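Local coordinates for carboxylase (Deinococcus radiodurans, PDB 5H80), which probably catalyses the ATP-dependent carboxylation of biotin through its biotin carboxylase domain, as one part of a single-chain carboxylase, at residues Arg234-Glu239 and Pro271-Pro276; Asp256-Arg261 and Gln470-Ser475. All blocks are in the same frame, centred on the assembly; numbering follows the deposited sequence.

Contact 1. Residues Arg234-Glu239 and Pro271-Pro276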
# COMPACT_ATOMS: atom_id res chain seq x y z
N ARG A 234 26.00 4.02 22.67
CA ARG A 234 25.12 5.07 22.41
C ARG A 234 24.99 5.50 20.97
O ARG A 234 24.82 6.69 20.66
CB ARG A 234 25.56 6.28 23.22
CG ARG A 234 25.17 6.13 24.64
CD ARG A 234 25.85 7.11 25.53
NE ARG A 234 27.30 7.20 25.35
CZ ARG A 234 28.22 6.35 25.83
NH1 ARG A 234 27.87 5.25 26.49
NH2 ARG A 234 29.52 6.61 25.59
N ALA A 235 25.07 4.56 20.08
CA ALA A 235 24.85 4.80 18.67
C ALA A 235 23.58 4.20 18.05
O ALA A 235 23.01 3.18 18.48
CB ALA A 235 26.03 4.37 17.88
N ARG A 236 23.14 4.88 17.01
CA ARG A 236 22.16 4.41 16.07
C ARG A 236 22.73 3.67 14.83
O ARG A 236 23.82 3.97 14.34
CB ARG A 236 21.26 5.60 15.65
CG ARG A 236 20.43 6.12 16.83
CD ARG A 236 19.79 7.51 16.50
NE ARG A 236 18.96 7.46 15.25
CZ ARG A 236 18.22 8.47 14.80
NH1 ARG A 236 18.23 9.69 15.42
NH2 ARG A 236 17.57 8.36 13.67
N HIS A 237 21.94 2.72 14.32
CA HIS A 237 22.26 1.94 13.17
C HIS A 237 21.55 2.63 12.06
O HIS A 237 20.36 2.60 12.03
CB HIS A 237 21.80 0.52 13.28
CG HIS A 237 22.00 -0.29 12.02
ND1 HIS A 237 22.87 -1.36 11.97
CD2 HIS A 237 21.45 -0.21 10.78
CE1 HIS A 237 22.89 -1.85 10.75
NE2 HIS A 237 21.95 -1.26 10.04
N ILE A 238 22.32 3.26 11.21
CA ILE A 238 21.77 3.98 10.01
C ILE A 238 22.46 3.50 8.72
O ILE A 238 23.67 3.44 8.65
CB ILE A 238 21.90 5.48 10.19
CG1 ILE A 238 21.23 6.03 11.47
CG2 ILE A 238 21.18 6.14 9.03
CD1 ILE A 238 21.26 7.57 11.64
N GLU A 239 21.66 3.10 7.72
CA GLU A 239 22.19 2.39 6.54
C GLU A 239 21.67 3.13 5.34
O GLU A 239 20.55 3.64 5.36
CB GLU A 239 21.80 0.94 6.47
CG GLU A 239 20.26 0.62 6.37
CD GLU A 239 19.93 -0.86 6.60
OE1 GLU A 239 20.76 -1.63 7.16
OE2 GLU A 239 18.85 -1.29 6.20
N PRO A 271 12.19 7.70 6.73
CA PRO A 271 13.54 8.08 7.04
C PRO A 271 13.99 7.69 8.41
O PRO A 271 13.23 7.24 9.29
CB PRO A 271 13.49 9.61 6.99
CG PRO A 271 12.09 9.94 7.43
CD PRO A 271 11.24 8.84 6.89
N ALA A 272 15.28 7.87 8.64
CA ALA A 272 15.76 7.92 10.00
C ALA A 272 15.18 9.10 10.82
O ALA A 272 15.47 10.23 10.41
CB ALA A 272 17.29 8.05 9.98
N PRO A 273 14.45 8.82 11.91
CA PRO A 273 13.81 9.97 12.67
C PRO A 273 14.78 10.91 13.28
O PRO A 273 15.83 10.47 13.80
CB PRO A 273 12.85 9.32 13.63
CG PRO A 273 12.75 7.87 13.23
CD PRO A 273 13.95 7.51 12.39
N HIS A 274 14.53 12.24 13.18
CA HIS A 274 15.30 13.22 13.94
C HIS A 274 16.78 13.23 13.53
O HIS A 274 17.65 13.11 14.42
CB HIS A 274 15.16 12.98 15.47
CG HIS A 274 13.77 13.09 15.96
ND1 HIS A 274 12.97 14.15 15.61
CD2 HIS A 274 13.00 12.25 16.68
CE1 HIS A 274 11.78 14.00 16.15
NE2 HIS A 274 11.74 12.82 16.73
N LEU A 275 17.04 13.02 12.24
CA LEU A 275 18.36 13.04 11.68
C LEU A 275 18.69 14.34 11.00
O LEU A 275 18.09 14.71 9.94
CB LEU A 275 18.49 11.93 10.66
CG LEU A 275 19.95 11.62 10.12
CD1 LEU A 275 20.98 11.20 11.18
CD2 LEU A 275 19.97 10.66 8.95
N PRO A 276 19.72 15.05 11.48
CA PRO A 276 20.02 16.31 10.80
C PRO A 276 20.54 16.08 9.36
O PRO A 276 21.34 15.10 9.09
CB PRO A 276 21.20 16.87 11.59
CG PRO A 276 21.01 16.29 12.92
CD PRO A 276 20.65 14.83 12.60

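Contact 2. Residues Asp256-Arg261 and Gln470-Ser475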
# COMPACT_ATOMS: atom_id res chain seq x y z
N ASP A 256 16.77 3.46 9.38
CA ASP A 256 17.28 3.33 10.73
C ASP A 256 16.72 2.08 11.30
O ASP A 256 15.49 1.92 11.44
CB ASP A 256 16.96 4.50 11.55
CG ASP A 256 17.62 4.53 12.94
OD1 ASP A 256 17.40 3.60 13.73
OD2 ASP A 256 18.29 5.58 13.15
N CYS A 257 17.64 1.24 11.70
CA CYS A 257 17.31 -0.09 12.20
C CYS A 257 17.90 -0.27 13.63
O CYS A 257 18.41 -1.36 13.99
CB CYS A 257 17.91 -1.14 11.34
SG CYS A 257 17.52 -0.97 9.56
N THR A 258 17.82 0.76 14.44
CA THR A 258 18.45 0.78 15.77
C THR A 258 17.88 -0.20 16.79
O THR A 258 18.57 -0.73 17.65
CB THR A 258 18.47 2.22 16.27
OG1 THR A 258 19.24 3.09 15.40
CG2 THR A 258 18.89 2.32 17.84
N VAL A 259 16.56 -0.40 16.78
CA VAL A 259 15.87 -1.28 17.72
C VAL A 259 16.13 -2.78 17.29
O VAL A 259 15.66 -3.27 16.26
CB VAL A 259 14.37 -0.95 17.74
CG1 VAL A 259 13.65 -1.95 18.62
CG2 VAL A 259 14.14 0.54 18.13
N GLN A 260 17.06 -3.39 18.05
CA GLN A 260 17.57 -4.77 17.78
C GLN A 260 17.53 -5.56 19.05
O GLN A 260 17.66 -4.99 20.07
CB GLN A 260 19.02 -4.70 17.39
CG GLN A 260 19.25 -3.81 16.25
CD GLN A 260 20.66 -3.70 15.75
OE1 GLN A 260 21.54 -4.43 16.16
NE2 GLN A 260 20.84 -2.83 14.74
N ARG A 261 17.33 -6.86 18.95
CA ARG A 261 17.26 -7.79 20.12
C ARG A 261 18.43 -8.70 19.86
O ARG A 261 18.47 -9.36 18.81
CB ARG A 261 16.00 -8.58 20.17
CG ARG A 261 15.82 -9.42 21.45
CD ARG A 261 14.59 -10.27 21.21
NE ARG A 261 13.81 -10.60 22.41
CZ ARG A 261 12.47 -10.73 22.46
NH1 ARG A 261 11.70 -10.49 21.39
NH2 ARG A 261 11.87 -11.08 23.61
N GLN A 470 9.02 6.62 21.05
CA GLN A 470 8.32 7.84 20.71
C GLN A 470 9.19 9.12 20.52
O GLN A 470 8.94 9.84 19.55
CB GLN A 470 7.24 8.05 21.73
CG GLN A 470 6.14 7.03 21.70
CD GLN A 470 5.26 7.12 22.92
OE1 GLN A 470 5.42 8.00 23.77
NE2 GLN A 470 4.32 6.22 23.02
N HIS A 471 10.31 9.29 21.26
CA HIS A 471 11.28 10.37 21.05
C HIS A 471 12.55 9.97 20.30
O HIS A 471 13.32 10.84 20.00
CB HIS A 471 11.71 10.91 22.39
CG HIS A 471 10.63 11.59 23.13
ND1 HIS A 471 10.05 12.75 22.66
CD2 HIS A 471 9.93 11.22 24.20
CE1 HIS A 471 9.11 13.15 23.51
NE2 HIS A 471 8.99 12.22 24.45
N TYR A 472 12.59 8.67 19.88
CA TYR A 472 13.70 8.04 19.25
C TYR A 472 14.98 8.24 20.08
O TYR A 472 16.05 8.56 19.45
CB TYR A 472 13.82 8.48 17.77
CG TYR A 472 14.15 7.31 16.89
CD1 TYR A 472 13.11 6.42 16.53
CD2 TYR A 472 15.47 7.01 16.53
CE1 TYR A 472 13.40 5.22 15.79
CE2 TYR A 472 15.75 5.85 15.70
CZ TYR A 472 14.76 4.96 15.41
OH TYR A 472 15.03 3.79 14.75
N GLU A 473 14.88 8.13 21.40
CA GLU A 473 16.07 8.29 22.23
C GLU A 473 16.64 6.88 22.42
O GLU A 473 16.28 6.22 23.43
CB GLU A 473 15.67 8.91 23.52
CG GLU A 473 15.29 10.36 23.36
CD GLU A 473 14.77 10.97 24.66
OE1 GLU A 473 14.25 10.28 25.56
OE2 GLU A 473 14.90 12.18 24.77
N LEU A 474 17.35 6.36 21.40
CA LEU A 474 17.59 4.90 21.30
C LEU A 474 19.05 4.70 20.86
O LEU A 474 19.69 5.63 20.25
CB LEU A 474 16.75 4.38 20.15
CG LEU A 474 15.23 4.45 20.35
CD1 LEU A 474 14.53 4.05 19.03
CD2 LEU A 474 14.75 3.63 21.52
N SER A 475 19.59 3.56 21.19
CA SER A 475 20.85 3.12 20.66
C SER A 475 20.67 1.63 20.36
O SER A 475 19.66 1.03 20.75
CB SER A 475 22.01 3.20 21.79
OG SER A 475 21.66 2.30 22.81
O HOH W 1 14.70 0.95 15.01
O HOH W 2 18.14 -1.64 20.70

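Contact 1. Residues Arg234-Glu239 and Pro271-Pro276
Arg236 reaches out from the beginning of strand 236-245 to take hold of Pro273 O in the loop that leads to helix 277-293. Start at its CB, which packs against Thr258. From there CG stands anti to the carbonyl carbon and the chain runs extended to CD. A bend at chi3 (56°) then turns the guanidinium towards the loop. NE does not join the loop at all: it makes a salt bridge with Asp256, at the end of the adjacent strand 249-256. The two terminal nitrogens make the bonds across this contact. Arg236 NH2 donates to Pro273 O over 2.7 Å, with an N-H...O angle of 145°; the oxygen lies 17° out of the guanidinium plane. Arg236 NH1 adds a weak second bond to the same atom, Pro273 O, at 3.0 Å, and His274 O also sits at this edge, 3.6 Å from Arg236 NH1. Carbon fills in around Arg236 NH2, with Ala272 CB approaching obliquely at 3.7 Å and Pro273 CD at 3.9 Å.

Two residues further along the strand the contact turns apolar. Ile238 and Leu275 meet tip to tip, their CD1 atoms 3.7 Å apart, while Ala272 CB stands 4.3 Å from Ile238 CD1. Leu283 of helix 277-293 also touches Ile238, so the strand, the loop and the helix come together here, within the ATP-grasp domain of the chain.

Arg236 thus serves two partners at once. NH1 and NH2 turn to the one carbonyl oxygen, which they are likely to polarise, while Asp256 OD2 lies within reach of both NE and NH2 and probably balances the charge.

Contact 2. Residues Asp256-Arg261 and Gln470-Ser475
Tyr472 and Asp256 approach from opposite directions, the tyrosine projecting from a Schellman motif at the end of helix 467-471 and the aspartate from the end of strand 249-256, where it opens an Asx turn. Their flat groups are nearly perpendicular, with carboxylate and ring planes 87° apart. Asp256 OD1 lies at the edge of the phenol, in the ring plane, yet Tyr472 OH meets that oxygen from above the carboxylate plane, donating over 2.6 Å.

The turn supplies two more donors, each 29° out of the carboxylate plane. Thr258 N donates to Asp256 OD1 on the anti side at 3.0 Å, and the Thr258 hydroxyl donates to it on the syn side. Three donors therefore grip one buried oxygen, with CG of Asp256 swung anti to the backbone N (chi1 -172°) to bring it among them. An alanine here would remove this shared acceptor, would probably let the phenol and the Thr258 hydroxyl turn, and is likely to leave Arg236 without its carboxylate partner.

Leu474 folds back on its own loop, placing CD1 over the centre of one face of the Tyr472 ring, while Phe269 packs edge-to-face with that ring. The same Leu474 CD1 crosses to Val259 CG2 at 3.6 Å, and Leu474 CB lies 3.8 Å from Thr258 CG2. Apolar carbon thus lies beside the polar cluster, joining the ATP-grasp part of the chain to its biotin carboxylase C-terminal part. Water 1 completes the join, donating to Tyr472 OH at 2.9 Å and accepting from Val259 N at 2.9 Å.

Overall arrangement
Contacts 1 and 2 lie side by side, their centres about 8 Å apart, and their segments alternate along the chain. Contact 1 is partly buried and stays within the ATP-grasp domain, tying strand 236-245 to the loop before helix 277-293. Contact 2 is buried and brings in the biotin carboxylase C-terminal domain. An arginine donating to a backbone carbonyl dominates the first; a carboxylate oxygen collecting donors dominates the second, each with aliphatic packing alongside. They join through the Arg236-Asp256 salt bridge and a probable hydrogen bond from His237 N to Thr258 OG1.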